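Local coordinates for protein uridine phosphorylase (Phytophthora capsici LT1534, PDB 6KD3) that catalyses the reversible, phosphate-dependent cleavage of uridine to uracil and ribose 1-phosphate, at residues 28-33 with 123-128; 54-59 with 301-306; 212-215 with 220-223; 266-271 with 293-298. All coordinates share one frame; numbering follows the deposited sequence.

Contact 1 of 4, residues 28-33 with 123-128; sequences HSDVLF and VTKLLE
Leu32, from the first strand of a small N-terminal beta-hairpin (31-32 with 37-38), drops its side chain onto Lys125 and Leu126 of helix 112-130, one of the helices of the phosphorylase-superfamily core. Its CG stands beside the backbone N (chi1 -54°), which turns the fork toward the helix and lets the two methyls part company over neighbouring residues. CD1 goes to the leucine, meeting Leu126 CD1 at 3.5 Å and lying 4.0 Å from Leu126 CB. CD2 goes instead to the far end of the lysine, 3.5 Å from both CE and NZ of Lys125.

The Leu126 side chain leaves the helix alongside segment 28-33 rather than straight at it, and with CG anti to the backbone N (chi1 -153°) its CD1 comes round to Leu32. Leu37 of the second hairpin strand packs on the same side chain, so both strands of the hairpin rest on this part of the helix.

Lys125 rises from the helix beside Leu32, its chain bent at the third torsion. Asp30 crosses it at about a right angle and pairs with the amine as a long salt bridge, whose exact length is doubtful because the position of OD2 is less sure. The same oxygen is also hydrogen-bonded to the hydroxyl of Tyr129, its stronger partner, with the same reserve about its position. The stronger polar partner of the amine lies across the dimer interface: Lys125 NZ is hydrogen-bonded to the backbone O of Asp221 of the second subunit.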
loop_
_atom_site.group_PDB
_atom_site.type_symbol
_atom_site.label_atom_id
_atom_site.label_comp_id
_atom_site.label_asym_id
_atom_site.label_seq_id
_atom_site.Cartn_x
_atom_site.Cartn_y
_atom_site.Cartn_z
ATOM N N HIS A 28 2.222 -20.922 -20.756
ATOM C CA HIS A 28 1.230 -20.800 -21.821
ATOM C C HIS A 28 0.614 -19.406 -21.834
ATOM O O HIS A 28 0.507 -18.768 -22.888
ATOM C CB HIS A 28 0.133 -21.868 -21.649
ATOM C CG HIS A 28 0.562 -23.258 -22.007
ATOM N N SER A 29 0.213 -18.915 -20.659
ATOM C CA SER A 29 -0.592 -17.704 -20.573
ATOM C C SER A 29 -0.241 -16.937 -19.303
ATOM O O SER A 29 0.046 -17.528 -18.255
ATOM C CB SER A 29 -2.105 -18.011 -20.600
ATOM O OG SER A 29 -2.549 -18.600 -19.389
ATOM N N ASP A 30 -0.266 -15.608 -19.402
ATOM C CA ASP A 30 0.041 -14.763 -18.260
ATOM C C ASP A 30 -1.147 -13.901 -17.881
ATOM O O ASP A 30 -1.752 -13.224 -18.730
ATOM C CB ASP A 30 1.253 -13.864 -18.483
ATOM C CG ASP A 30 1.481 -12.932 -17.306
ATOM O OD1 ASP A 30 0.913 -13.202 -16.223
ATOM O OD2 ASP A 30 2.242 -11.949 -17.448
ATOM N N VAL A 31 -1.438 -13.926 -16.585
ATOM C CA VAL A 31 -2.443 -13.092 -15.959
ATOM C C VAL A 31 -1.724 -12.137 -15.016
ATOM O O VAL A 31 -0.786 -12.521 -14.297
ATOM C CB VAL A 31 -3.486 -13.948 -15.211
ATOM C CG1 VAL A 31 -4.047 -15.010 -16.151
ATOM N N LEU A 32 -2.143 -10.890 -15.041
ATOM C CA LEU A 32 -1.719 -9.907 -14.066
ATOM C C LEU A 32 -2.925 -9.661 -13.161
ATOM O O LEU A 32 -3.901 -9.017 -13.571
ATOM C CB LEU A 32 -1.237 -8.655 -14.775
ATOM C CG LEU A 32 -0.154 -8.899 -15.831
ATOM C CD1 LEU A 32 0.610 -7.619 -16.039
ATOM C CD2 LEU A 32 0.813 -9.998 -15.459
ATOM N N PHE A 33 -2.892 -10.231 -11.954
ATOM C CA PHE A 33 -4.098 -10.213 -11.137
ATOM C C PHE A 33 -4.548 -8.792 -10.876
ATOM O O PHE A 33 -5.693 -8.431 -11.163
ATOM C CB PHE A 33 -3.885 -10.951 -9.809
ATOM C CG PHE A 33 -4.161 -12.431 -9.881
ATOM N N VAL A 123 3.675 -4.111 -14.180
ATOM C CA VAL A 123 3.766 -3.187 -15.314
ATOM C C VAL A 123 4.966 -3.546 -16.183
ATOM O O VAL A 123 4.938 -3.326 -17.400
ATOM C CB VAL A 123 3.848 -1.713 -14.866
ATOM C CG1 VAL A 123 3.515 -0.774 -16.038
ATOM N N THR A 124 6.015 -4.092 -15.561
ATOM C CA THR A 124 7.210 -4.506 -16.279
ATOM C C THR A 124 6.874 -5.527 -17.366
ATOM O O THR A 124 7.146 -5.298 -18.547
ATOM C CB THR A 124 8.219 -5.068 -15.277
ATOM O OG1 THR A 124 8.674 -4.026 -14.404
ATOM N N LYS A 125 6.252 -6.653 -16.981
ATOM C CA LYS A 125 5.789 -7.643 -17.948
ATOM C C LYS A 125 4.673 -7.109 -18.827
ATOM O O LYS A 125 4.568 -7.508 -19.990
ATOM C CB LYS A 125 5.284 -8.887 -17.235
ATOM C CG LYS A 125 6.325 -9.588 -16.421
ATOM C CD LYS A 125 5.738 -10.391 -15.295
ATOM C CE LYS A 125 4.249 -10.588 -15.423
ATOM N NZ LYS A 125 3.759 -11.481 -14.330
ATOM N N LEU A 126 3.791 -6.269 -18.285
ATOM C CA LEU A 126 2.776 -5.592 -19.094
ATOM C C LEU A 126 3.406 -4.855 -20.270
ATOM O O LEU A 126 2.775 -4.717 -21.330
ATOM C CB LEU A 126 2.001 -4.572 -18.261
ATOM C CG LEU A 126 0.584 -4.227 -18.682
ATOM C CD1 LEU A 126 -0.292 -5.518 -18.634
ATOM C CD2 LEU A 126 0.014 -3.045 -17.847
ATOM N N LEU A 127 4.626 -4.322 -20.071
ATOM C CA LEU A 127 5.374 -3.727 -21.170
ATOM C C LEU A 127 6.108 -4.791 -21.981
ATOM O O LEU A 127 6.023 -4.798 -23.211
ATOM C CB LEU A 127 6.357 -2.689 -20.640
ATOM C CG LEU A 127 5.727 -1.398 -20.102
ATOM C CD1 LEU A 127 6.787 -0.545 -19.429
ATOM C CD2 LEU A 127 4.951 -0.598 -21.172
ATOM N N GLU A 128 6.839 -5.700 -21.309
ATOM C CA GLU A 128 7.656 -6.686 -22.026
ATOM C C GLU A 128 6.860 -7.361 -23.107
ATOM O O GLU A 128 7.332 -7.500 -24.236
ATOM C CB GLU A 128 8.217 -7.763 -21.096
ATOM C CG GLU A 128 8.838 -8.928 -21.875
#

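Contact 2 of 4, residues 54-59 with 301-306; sequences VKFFIT and HYIKSK
The Phe56 ring meets Ile303 with a face and Lys306 with its edge, where helix 294-308 lies against strand 56-60, an inner strand of the parallel sheet in the alpha/beta core of the phosphorylase superfamily. Ile303 supplies the face contact. Its CG1 sits 4.1 Å from the centroid of the Phe56 ring and 21° off the ring normal, a CH-pi contact displaced toward the CD2 side, while Ile303 CG2 reaches Phe56 CE2 at 3.7 Å. The two side chains run past each other in opposite directions, each reaching toward the other's backbone.

Lys306, one turn further along the helix, borders the ring's edge rather than its face. CB lies 3.3 Å from Phe56 CZ, near the ring plane, and the aliphatic chain then follows the rim so that CD comes 3.4 Å from Phe56 CE1.

Further out, backbone hydrogen bonding to Leu105 holds Phe56 in the sheet, and Thr136 and Val307 also touch its side chain. Phe69 and Val73 of helix 66-77 pack on Ile303. Bends at the third and fourth torsions of Lys306 (59° and 86°) lead the amine away from the aromatic ring, and NZ ends in a salt bridge with Glu189 OE1.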
loop_
_atom_site.group_PDB
_atom_site.type_symbol
_atom_site.label_atom_id
_atom_site.label_comp_id
_atom_site.label_asym_id
_atom_site.label_seq_id
_atom_site.Cartn_x
_atom_site.Cartn_y
_atom_site.Cartn_z
ATOM N N VAL A 54 3.662 3.142 -25.752
ATOM C CA VAL A 54 3.703 4.037 -24.601
ATOM C C VAL A 54 5.144 4.269 -24.127
ATOM O O VAL A 54 5.809 3.370 -23.603
ATOM C CB VAL A 54 2.795 3.541 -23.468
ATOM C CG1 VAL A 54 1.349 3.521 -23.945
ATOM C CG2 VAL A 54 3.203 2.190 -22.940
ATOM N N LYS A 55 5.619 5.508 -24.283
ATOM C CA LYS A 55 6.995 5.852 -23.939
ATOM C C LYS A 55 7.172 6.407 -22.527
ATOM O O LYS A 55 8.322 6.573 -22.096
ATOM C CB LYS A 55 7.571 6.874 -24.926
ATOM C CG LYS A 55 7.684 6.389 -26.358
ATOM C CD LYS A 55 8.957 5.580 -26.571
ATOM C CE LYS A 55 9.319 5.503 -28.054
ATOM N NZ LYS A 55 10.355 4.468 -28.311
ATOM N N PHE A 56 6.097 6.716 -21.795
ATOM C CA PHE A 56 6.221 7.155 -20.404
ATOM C C PHE A 56 5.242 6.397 -19.524
ATOM O O PHE A 56 4.020 6.514 -19.706
ATOM C CB PHE A 56 5.953 8.645 -20.232
ATOM C CG PHE A 56 6.537 9.503 -21.288
ATOM C CD1 PHE A 56 7.894 9.587 -21.450
ATOM C CD2 PHE A 56 5.712 10.264 -22.092
ATOM C CE1 PHE A 56 8.423 10.396 -22.407
ATOM C CE2 PHE A 56 6.224 11.069 -23.047
ATOM C CZ PHE A 56 7.583 11.137 -23.210
ATOM N N PHE A 57 5.768 5.652 -18.559
ATOM C CA PHE A 57 4.958 5.307 -17.407
ATOM C C PHE A 57 5.042 6.437 -16.411
ATOM O O PHE A 57 6.022 7.178 -16.378
ATOM C CB PHE A 57 5.421 4.021 -16.732
ATOM C CG PHE A 57 4.672 3.709 -15.458
ATOM N N ILE A 58 4.011 6.562 -15.592
ATOM C CA ILE A 58 4.004 7.593 -14.564
ATOM C C ILE A 58 2.947 7.225 -13.527
ATOM O O ILE A 58 1.764 7.043 -13.846
ATOM C CB ILE A 58 3.767 8.983 -15.185
ATOM C CG1 ILE A 58 4.197 10.092 -14.218
ATOM N N THR A 59 3.375 7.097 -12.283
ATOM C CA THR A 59 2.532 6.641 -11.193
ATOM C C THR A 59 2.413 7.712 -10.120
ATOM O O THR A 59 3.293 8.557 -9.951
ATOM C CB THR A 59 3.106 5.370 -10.569
ATOM O OG1 THR A 59 3.484 4.475 -11.617
ATOM N N HIS A 301 4.561 18.806 -18.596
ATOM C CA HIS A 301 5.260 19.586 -19.619
ATOM C C HIS A 301 6.588 18.941 -19.985
ATOM O O HIS A 301 6.909 18.838 -21.174
ATOM C CB HIS A 301 5.475 21.025 -19.153
ATOM C CG HIS A 301 6.224 21.876 -20.136
ATOM N N TYR A 302 7.368 18.499 -18.983
ATOM C CA TYR A 302 8.479 17.581 -19.228
ATOM C C TYR A 302 8.064 16.537 -20.253
ATOM O O TYR A 302 8.827 16.183 -21.163
ATOM C CB TYR A 302 8.929 16.876 -17.938
ATOM C CG TYR A 302 9.473 15.465 -18.145
ATOM N N ILE A 303 6.841 16.042 -20.122
ATOM C CA ILE A 303 6.407 14.982 -21.018
ATOM C C ILE A 303 6.086 15.543 -22.397
ATOM O O ILE A 303 6.662 15.095 -23.395
ATOM C CB ILE A 303 5.227 14.222 -20.395
ATOM C CG1 ILE A 303 5.769 13.096 -19.497
ATOM C CG2 ILE A 303 4.269 13.732 -21.476
ATOM C CD1 ILE A 303 4.697 12.357 -18.729
ATOM N N LYS A 304 5.196 16.547 -22.469
ATOM C CA LYS A 304 4.844 17.150 -23.750
ATOM C C LYS A 304 6.088 17.483 -24.548
ATOM O O LYS A 304 6.106 17.341 -25.781
ATOM C CB LYS A 304 4.008 18.409 -23.529
ATOM C CG LYS A 304 4.165 19.486 -24.599
ATOM C CD LYS A 304 2.965 20.418 -24.588
ATOM C CE LYS A 304 2.619 20.913 -25.985
ATOM N NZ LYS A 304 1.918 22.221 -25.949
ATOM N N SER A 305 7.161 17.871 -23.842
ATOM C CA SER A 305 8.424 18.271 -24.447
ATOM C C SER A 305 9.261 17.087 -24.919
ATOM O O SER A 305 10.181 17.282 -25.723
ATOM C CB SER A 305 9.219 19.122 -23.459
ATOM O OG SER A 305 9.520 20.367 -24.044
ATOM N N LYS A 306 8.974 15.877 -24.438
ATOM C CA LYS A 306 9.492 14.658 -25.050
ATOM C C LYS A 306 8.582 14.115 -26.146
ATOM O O LYS A 306 9.017 13.278 -26.952
ATOM C CB LYS A 306 9.640 13.572 -23.996
ATOM C CG LYS A 306 10.536 13.883 -22.844
ATOM C CD LYS A 306 10.996 12.563 -22.259
ATOM C CE LYS A 306 11.742 11.723 -23.277
ATOM N NZ LYS A 306 13.170 12.084 -23.296
#

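Contact 3 of 4, residues 212-215 with 220-223; sequences DFYE and LDGA
Where the chain passes Tyr214 and returns at Gly222, the two backbones come within 5.4 Å between their CA atoms, closing a short irregular loop with neither regular helix nor strand. The Tyr214 side chain points across this gap. Its CD1 lies 3.7 Å from Gly222 CA, which approaches obliquely, so it is the main chain of Gly222 that lies alongside the base of the tyrosine.

Asp221 presents two oxygens to the same CD1-CE1 side of the ring. The backbone O comes obliquely to 3.0 Å from Tyr214 CE1, and the carboxylate OD1 lies in the ring plane at the edge, 3.4 Å from CE1. Ring and carboxylate planes are turned 74° apart. The carboxylate gets there because Asp221 CG stands between its own backbone N and carbonyl carbon (chi1 52°). Its OD2 also has a long, weak ion pair with Arg219.

This short loop is part of the connection between strand 206-209 and helix 230-242 that in uridine phosphorylases carries the uracil-recognition residues; by analogy with bacterial relatives, Phe213 and Arg219 probably line the nucleoside pocket. Phe213 sets its CD1 over one face of the Tyr214 ring, 3.2 Å above the plane and offset toward the rim, and meets His34 of the second subunit edge-to-face. That subunit also holds the loop at two points: Glu215 OE2 forms a salt bridge with its Arg178, and its Met27 packs on Asp221.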
loop_
_atom_site.group_PDB
_atom_site.type_symbol
_atom_site.label_atom_id
_atom_site.label_comp_id
_atom_site.label_asym_id
_atom_site.label_seq_id
_atom_site.Cartn_x
_atom_site.Cartn_y
_atom_site.Cartn_z
ATOM N N ASP A 212 7.148 3.396 7.666
ATOM C CA ASP A 212 6.220 3.791 8.722
ATOM C C ASP A 212 6.090 5.312 8.761
ATOM O O ASP A 212 7.014 6.010 9.199
ATOM C CB ASP A 212 6.649 3.237 10.065
ATOM C CG ASP A 212 5.487 3.120 11.006
ATOM O OD1 ASP A 212 4.432 3.699 10.648
ATOM O OD2 ASP A 212 5.612 2.446 12.063
ATOM N N PHE A 213 4.925 5.805 8.304
ATOM C CA PHE A 213 4.636 7.229 8.244
ATOM C C PHE A 213 4.863 7.920 9.582
ATOM O O PHE A 213 5.214 9.099 9.611
ATOM C CB PHE A 213 3.195 7.435 7.791
ATOM C CG PHE A 213 2.738 8.867 7.840
ATOM C CD1 PHE A 213 2.355 9.441 9.032
ATOM C CD2 PHE A 213 2.667 9.630 6.692
ATOM C CE1 PHE A 213 1.931 10.735 9.096
ATOM C CE2 PHE A 213 2.233 10.907 6.739
ATOM C CZ PHE A 213 1.865 11.474 7.952
ATOM N N TYR A 214 4.642 7.240 10.703
ATOM C CA TYR A 214 4.661 7.933 11.984
ATOM C C TYR A 214 5.996 7.788 12.700
ATOM O O TYR A 214 6.687 8.787 12.937
ATOM C CB TYR A 214 3.478 7.478 12.850
ATOM C CG TYR A 214 2.311 8.371 12.543
ATOM C CD1 TYR A 214 2.301 9.713 12.973
ATOM C CD2 TYR A 214 1.273 7.930 11.749
ATOM C CE1 TYR A 214 1.253 10.565 12.653
ATOM C CE2 TYR A 214 0.222 8.776 11.423
ATOM C CZ TYR A 214 0.225 10.086 11.875
ATOM O OH TYR A 214 -0.811 10.904 11.549
ATOM N N GLU A 215 6.390 6.575 13.030
ATOM C CA GLU A 215 7.613 6.472 13.804
ATOM C C GLU A 215 8.827 6.574 12.910
ATOM O O GLU A 215 9.835 7.165 13.304
ATOM C CB GLU A 215 7.641 5.164 14.573
ATOM C CG GLU A 215 6.503 4.923 15.507
ATOM C CD GLU A 215 6.663 3.599 16.112
ATOM O OE1 GLU A 215 5.937 2.669 15.718
ATOM O OE2 GLU A 215 7.583 3.480 16.940
ATOM N N LEU A 220 5.983 12.761 15.939
ATOM C CA LEU A 220 5.706 12.848 17.371
ATOM C C LEU A 220 4.216 12.786 17.664
ATOM O O LEU A 220 3.768 13.302 18.692
ATOM C CB LEU A 220 6.280 14.142 17.970
ATOM C CG LEU A 220 7.759 14.308 18.340
ATOM C CD1 LEU A 220 8.188 15.797 18.563
ATOM C CD2 LEU A 220 8.045 13.460 19.587
ATOM N N ASP A 221 3.435 12.188 16.776
ATOM C CA ASP A 221 1.996 12.121 16.951
ATOM C C ASP A 221 1.460 10.809 16.361
ATOM O O ASP A 221 0.503 10.782 15.581
ATOM C CB ASP A 221 1.363 13.346 16.311
ATOM C CG ASP A 221 1.823 13.518 14.911
ATOM O OD1 ASP A 221 2.819 12.839 14.600
ATOM O OD2 ASP A 221 1.218 14.295 14.124
ATOM N N GLY A 222 2.092 9.701 16.726
ATOM C CA GLY A 222 1.615 8.376 16.396
ATOM C C GLY A 222 0.893 7.739 17.563
ATOM O O GLY A 222 0.112 8.380 18.273
ATOM N N ALA A 223 1.149 6.460 17.772
ATOM C CA ALA A 223 0.554 5.761 18.897
ATOM C C ALA A 223 1.553 4.835 19.577
ATOM O O ALA A 223 1.160 4.099 20.488
ATOM C CB ALA A 223 -0.687 4.982 18.436
#

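Contact 4 of 4, residues 266-271 with 293-298; sequences AVVCVT and RRPGAV
Val268 turns CG1 away from its backbone N (chi1 -175°), while Val270 carries its CG1 between N and carbonyl carbon (chi1 69°), and in these two settings the valines meet the Pro295 ring at its two ends from successive inward-pointing positions. Val268 CG1 lies 3.7 Å from Pro295 CA and 3.8 Å from Pro295 CB, covering the root of the ring. At the other end Val270 CB stands 3.8 Å from Pro295 CD, with its CG1 a little further off, near CG and CD. The ring, puckered C-gamma exo, thus spans the interval between the two side chains.

The main chain shares the contact. Val268 O approaches Pro295 CB at 3.1 Å, and Val270 N lies 3.4 Å from Pro295 CG, placing the proline directly against the peptide groups on either side of Cys269, whose own side chain points away.

Pro295 is in the first turn of its helix, two residues after Arg293 at the N-cap. A proline fits there readily, since backbone nitrogens of a first turn have no helical carbonyl to bond to. Ile138 and Val153 also pack on Val268, and its backbone is hydrogen-bonded to that of Arg139 in the next strand. What results is the N-terminal turn of the final helix, 294-308, packed against strand 265-269, the outermost strand of the parallel sheet within the chain, a helix-on-sheet packing that belongs to the alpha/beta fold of the phosphorylase superfamily.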
loop_
_atom_site.group_PDB
_atom_site.type_symbol
_atom_site.label_atom_id
_atom_site.label_comp_id
_atom_site.label_asym_id
_atom_site.label_seq_id
_atom_site.Cartn_x
_atom_site.Cartn_y
_atom_site.Cartn_z
ATOM N N ALA A 266 12.572 7.884 -11.969
ATOM C CA ALA A 266 12.741 9.168 -11.297
ATOM C C ALA A 266 11.541 9.418 -10.384
ATOM O O ALA A 266 10.440 8.930 -10.637
ATOM C CB ALA A 266 12.892 10.310 -12.308
ATOM N N VAL A 267 11.759 10.226 -9.353
ATOM C CA VAL A 267 10.737 10.625 -8.394
ATOM C C VAL A 267 10.626 12.154 -8.371
ATOM O O VAL A 267 11.645 12.855 -8.284
ATOM C CB VAL A 267 11.088 10.085 -7.002
ATOM C CG1 VAL A 267 10.006 10.440 -5.973
ATOM C CG2 VAL A 267 11.310 8.586 -7.088
ATOM N N VAL A 268 9.386 12.668 -8.407
ATOM C CA VAL A 268 9.103 14.103 -8.516
ATOM C C VAL A 268 8.092 14.487 -7.434
ATOM O O VAL A 268 6.884 14.317 -7.627
ATOM C CB VAL A 268 8.582 14.475 -9.903
ATOM C CG1 VAL A 268 8.427 15.968 -10.021
ATOM C CG2 VAL A 268 9.518 13.980 -10.976
ATOM N N CYS A 269 8.567 15.055 -6.312
ATOM C CA CYS A 269 7.774 15.057 -5.076
ATOM C C CYS A 269 7.859 16.396 -4.361
ATOM O O CYS A 269 8.770 16.620 -3.557
ATOM C CB CYS A 269 8.217 13.937 -4.149
ATOM S SG CYS A 269 7.458 12.389 -4.591
ATOM N N VAL A 270 6.873 17.254 -4.621
ATOM C CA VAL A 270 6.671 18.473 -3.855
ATOM C C VAL A 270 6.850 18.121 -2.381
ATOM O O VAL A 270 6.377 17.070 -1.930
ATOM C CB VAL A 270 5.288 19.077 -4.171
ATOM C CG1 VAL A 270 4.205 18.219 -3.642
ATOM C CG2 VAL A 270 5.171 20.486 -3.635
ATOM N N THR A 271 7.617 18.929 -1.634
ATOM C CA THR A 271 7.735 18.732 -0.188
ATOM C C THR A 271 6.737 19.632 0.511
ATOM O O THR A 271 6.631 20.820 0.186
ATOM C CB THR A 271 9.133 19.029 0.348
ATOM O OG1 THR A 271 9.613 20.278 -0.187
ATOM C CG2 THR A 271 10.082 17.885 0.025
ATOM N N ARG A 293 0.144 20.488 -7.099
ATOM C CA ARG A 293 -0.044 20.382 -8.541
ATOM C C ARG A 293 1.227 20.705 -9.331
ATOM O O ARG A 293 1.168 20.916 -10.548
ATOM C CB ARG A 293 -1.191 21.297 -8.969
ATOM C CG ARG A 293 -2.541 20.787 -8.511
ATOM N N ARG A 294 2.367 20.737 -8.670
ATOM C CA ARG A 294 3.601 21.097 -9.352
ATOM C C ARG A 294 4.369 19.884 -9.894
ATOM O O ARG A 294 4.944 19.971 -10.993
ATOM C CB ARG A 294 4.479 21.924 -8.417
ATOM C CG ARG A 294 3.864 23.245 -7.945
ATOM C CD ARG A 294 4.991 24.262 -7.731
ATOM N NE ARG A 294 4.601 25.523 -7.117
ATOM C CZ ARG A 294 5.114 26.007 -5.987
ATOM N NH1 ARG A 294 6.047 25.327 -5.316
ATOM N NH2 ARG A 294 4.685 27.185 -5.530
ATOM N N PRO A 295 4.430 18.749 -9.185
ATOM C CA PRO A 295 5.094 17.578 -9.799
ATOM C C PRO A 295 4.512 17.202 -11.153
ATOM O O PRO A 295 5.275 17.011 -12.115
ATOM C CB PRO A 295 4.907 16.491 -8.749
ATOM C CG PRO A 295 4.974 17.268 -7.460
ATOM C CD PRO A 295 4.222 18.551 -7.737
ATOM N N GLY A 296 3.176 17.139 -11.262
ATOM C CA GLY A 296 2.549 16.923 -12.561
ATOM C C GLY A 296 2.732 18.098 -13.508
ATOM O O GLY A 296 3.057 17.916 -14.684
ATOM N N ALA A 297 2.528 19.328 -13.010
ATOM C CA ALA A 297 2.723 20.500 -13.857
ATOM C C ALA A 297 4.095 20.492 -14.504
ATOM O O ALA A 297 4.243 20.908 -15.659
ATOM C CB ALA A 297 2.552 21.781 -13.050
ATOM N N VAL A 298 5.100 20.008 -13.782
ATOM C CA VAL A 298 6.419 19.842 -14.374
ATOM C C VAL A 298 6.581 18.479 -15.039
ATOM O O VAL A 298 7.345 18.366 -16.001
ATOM C CB VAL A 298 7.520 20.069 -13.330
ATOM C CG1 VAL A 298 8.827 20.287 -14.028
#

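Overall arrangement
Contacts 2 and 4, with centres 13 Å apart, share helix 294-308: its start lies against strand 265-269, at the edge of the parallel sheet within the chain, and its later part against the inner strand 56-60. Contact 1 adjoins contact 2 through packing of Leu127 CD2 on Val54 CG2 at 3.7 Å. Contact 3 stands apart, its nearest atoms about 11 Å from contact 4 and about 17 Å from contact 2. Within one chain contacts 1 and 3 have centres 37 Å apart, yet the dimer brings contact 1 of one subunit to contact 3 of the other. The uracil-binding region, inferred from relatives, probably lies beside contact 3, near this interface.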